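Local coordinates for lipoprotein (Clostridium difficile, PDB 4OTE) that probably binds methionine outside the cell as the lipid-anchored receptor of a methionine transport system, and here holds selenomethionine between its two lobes, at residues 54-59 with 199-204. Residues are numbered along the deposited sequence; the frame is centred on the assembly and turned at random.
Sequences IDANLF and NLLAFR. With MSE (selenomethionine), chain C.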
loop_
_atom_site.group_PDB
_atom_site.type_symbol
_atom_site.label_atom_id
_atom_site.label_comp_id
_atom_site.label_asym_id
_atom_site.label_seq_id
_atom_site.Cartn_x
_atom_site.Cartn_y
_atom_site.Cartn_z
ATOM N N ILE A 54 -17.332 -10.068 4.886
ATOM C CA ILE A 54 -16.272 -9.925 5.882
ATOM C C ILE A 54 -16.621 -8.782 6.829
ATOM O O ILE A 54 -17.333 -7.852 6.451
ATOM C CB ILE A 54 -14.890 -9.671 5.221
ATOM C CG1 ILE A 54 -14.887 -8.361 4.419
ATOM C CG2 ILE A 54 -14.512 -10.843 4.325
ATOM C CD1 ILE A 54 -13.613 -8.103 3.644
ATOM N N ASP A 55 -16.126 -8.866 8.061
ATOM C CA ASP A 55 -16.379 -7.839 9.079
ATOM C C ASP A 55 -15.522 -6.599 8.863
ATOM O O ASP A 55 -15.902 -5.499 9.256
ATOM C CB ASP A 55 -16.100 -8.396 10.471
ATOM C CG ASP A 55 -17.041 -9.520 10.842
ATOM O OD1 ASP A 55 -18.265 -9.276 10.885
ATOM O OD2 ASP A 55 -16.562 -10.644 11.091
ATOM N N ALA A 56 -14.358 -6.790 8.252
ATOM C CA ALA A 56 -13.409 -5.711 8.041
ATOM C C ALA A 56 -12.369 -6.121 7.005
ATOM O O ALA A 56 -12.288 -7.291 6.620
ATOM C CB ALA A 56 -12.729 -5.358 9.356
ATOM N N ASN A 57 -11.573 -5.161 6.544
ATOM C CA ASN A 57 -10.413 -5.499 5.729
ATOM C C ASN A 57 -9.181 -4.688 6.112
ATOM O O ASN A 57 -9.289 -3.618 6.722
ATOM C CB ASN A 57 -10.728 -5.441 4.218
ATOM C CG ASN A 57 -11.052 -4.037 3.711
ATOM O OD1 ASN A 57 -10.384 -3.061 4.054
ATOM N ND2 ASN A 57 -12.053 -3.943 2.840
ATOM N N LEU A 58 -8.012 -5.234 5.784
ATOM C CA LEU A 58 -6.735 -4.607 6.094
ATOM C C LEU A 58 -5.822 -4.640 4.869
ATOM O O LEU A 58 -5.080 -5.602 4.659
ATOM C CB LEU A 58 -6.074 -5.314 7.282
ATOM C CG LEU A 58 -4.764 -4.707 7.799
ATOM C CD1 LEU A 58 -4.940 -3.242 8.166
ATOM C CD2 LEU A 58 -4.244 -5.495 8.988
ATOM N N PHE A 59 -5.900 -3.596 4.050
ATOM C CA PHE A 59 -5.071 -3.511 2.838
ATOM C C PHE A 59 -4.830 -2.088 2.313
ATOM O O PHE A 59 -3.887 -1.877 1.554
ATOM C CB PHE A 59 -5.682 -4.369 1.714
ATOM C CG PHE A 59 -6.841 -3.716 1.009
ATOM C CD1 PHE A 59 -8.083 -3.622 1.618
ATOM C CD2 PHE A 59 -6.684 -3.188 -0.266
ATOM C CE1 PHE A 59 -9.146 -3.011 0.969
ATOM C CE2 PHE A 59 -7.739 -2.578 -0.921
ATOM C CZ PHE A 59 -8.974 -2.489 -0.303
ATOM N N ASN A 199 -1.779 2.649 6.120
ATOM C CA ASN A 199 -2.748 1.574 5.963
ATOM C C ASN A 199 -3.505 1.403 7.268
ATOM O O ASN A 199 -2.999 1.747 8.343
ATOM C CB ASN A 199 -2.071 0.261 5.575
ATOM C CG ASN A 199 -1.482 0.294 4.177
ATOM O OD1 ASN A 199 -1.133 1.357 3.658
ATOM N ND2 ASN A 199 -1.366 -0.873 3.560
ATOM N N LEU A 200 -4.719 0.877 7.170
ATOM C CA LEU A 200 -5.605 0.810 8.323
ATOM C C LEU A 200 -6.725 -0.194 8.114
ATOM O O LEU A 200 -6.975 -0.645 6.995
ATOM C CB LEU A 200 -6.176 2.206 8.636
ATOM C CG LEU A 200 -6.482 3.145 7.460
ATOM C CD1 LEU A 200 -7.662 2.653 6.638
ATOM C CD2 LEU A 200 -6.732 4.560 7.955
ATOM N N LEU A 201 -7.379 -0.548 9.210
ATOM C CA LEU A 201 -8.554 -1.390 9.159
ATOM C C LEU A 201 -9.704 -0.561 8.595
ATOM O O LEU A 201 -9.856 0.615 8.935
ATOM C CB LEU A 201 -8.900 -1.907 10.555
ATOM C CG LEU A 201 -9.865 -3.092 10.611
ATOM C CD1 LEU A 201 -9.157 -4.382 10.222
ATOM C CD2 LEU A 201 -10.475 -3.209 12.000
ATOM N N ALA A 202 -10.478 -1.170 7.702
ATOM C CA ALA A 202 -11.682 -0.551 7.167
ATOM C C ALA A 202 -12.874 -1.437 7.488
ATOM O O ALA A 202 -12.751 -2.661 7.557
ATOM C CB ALA A 202 -11.558 -0.343 5.666
ATOM N N PHE A 203 -14.028 -0.814 7.689
ATOM C CA PHE A 203 -15.225 -1.539 8.095
ATOM C C PHE A 203 -16.462 -0.754 7.702
ATOM O O PHE A 203 -16.374 0.434 7.387
ATOM C CB PHE A 203 -15.206 -1.801 9.603
ATOM C CG PHE A 203 -14.693 -0.645 10.411
ATOM C CD1 PHE A 203 -15.527 0.415 10.739
ATOM C CD2 PHE A 203 -13.373 -0.610 10.832
ATOM C CE1 PHE A 203 -15.052 1.489 11.477
ATOM C CE2 PHE A 203 -12.891 0.459 11.571
ATOM C CZ PHE A 203 -13.733 1.509 11.896
ATOM N N ARG A 204 -17.608 -1.425 7.697
ATOM C CA ARG A 204 -18.865 -0.761 7.382
ATOM C C ARG A 204 -19.168 0.280 8.457
ATOM O O ARG A 204 -18.973 0.034 9.651
ATOM C CB ARG A 204 -20.013 -1.771 7.273
ATOM C CG ARG A 204 -19.901 -2.708 6.078
ATOM C CD ARG A 204 -21.070 -3.675 6.026
ATOM N NE ARG A 204 -21.104 -4.557 7.193
ATOM C CZ ARG A 204 -20.392 -5.676 7.335
ATOM N NH1 ARG A 204 -19.565 -6.093 6.383
ATOM N NH2 ARG A 204 -20.509 -6.389 8.453
HETATM N N MSE C 301 0.171 -1.095 0.906
HETATM C CA MSE C 301 -0.256 -0.118 -0.151
HETATM C C MSE C 301 0.476 1.162 0.059
HETATM O O MSE C 301 0.413 1.751 1.144
HETATM O OXT MSE C 301 1.143 1.634 -0.864
HETATM C CB MSE C 301 -1.757 0.167 -0.137
HETATM C CG MSE C 301 -2.182 1.037 -1.322
HETATM SE SE MSE C 301 -4.082 1.546 -1.173
HETATM C CE MSE C 301 -4.839 -0.213 -1.586
HETATM O O HOH W 1 -18.104 -3.912 8.910
HETATM O O HOH W 2 -19.689 -9.315 8.293
HETATM O O HOH W 3 -8.078 -1.719 4.753
#
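N57 and A202 pair through both backbone amides, joining strand 56-58 antiparallel to strand 199-204 in the mixed sheet of one lobe of a periplasmic-binding-protein fold. N57 N reaches A202 O at 2.9 Å, and A202 N returns a bond of 2.9 Å to N57 O. The N57 side chain stands on the A202 side of the sheet: CG sits between the backbone N and carbonyl carbon (chi1 66°), which brings OD1 to 3.4 Å from A202 CB, while ND2 bonds to N46 of helix 44-51. On the opposite face, L201 rests CD1 3.8 Å from A56 CB; helix 211-220 covers this face, with I213 on A56 and L216 on L201. At F59 the strands part, and a water accepts from F59 N and lies within bonding distance of N57 OD1 and L200 O, more acceptors than it can serve at once. Here the chain turns a corner at F59, whose ring leaves the sheet and meets selenomethionine obliquely, CD2 3.7 Å from CE of the ligand; N199 lines the same pocket. At the far end, R204, bent at chi3 (-63°), folds its guanidinium back over a second water, which accepts from R204 N and donates to D55 O. NH2 forms a salt bridge with D207, and D55 OD1 is reached through a third water, whereas D55 OD2 accepts from V8 N. R204 NH1 donates to L49 O as well as to I54 O, the latter at 2.8 Å and 16° out of the guanidinium plane.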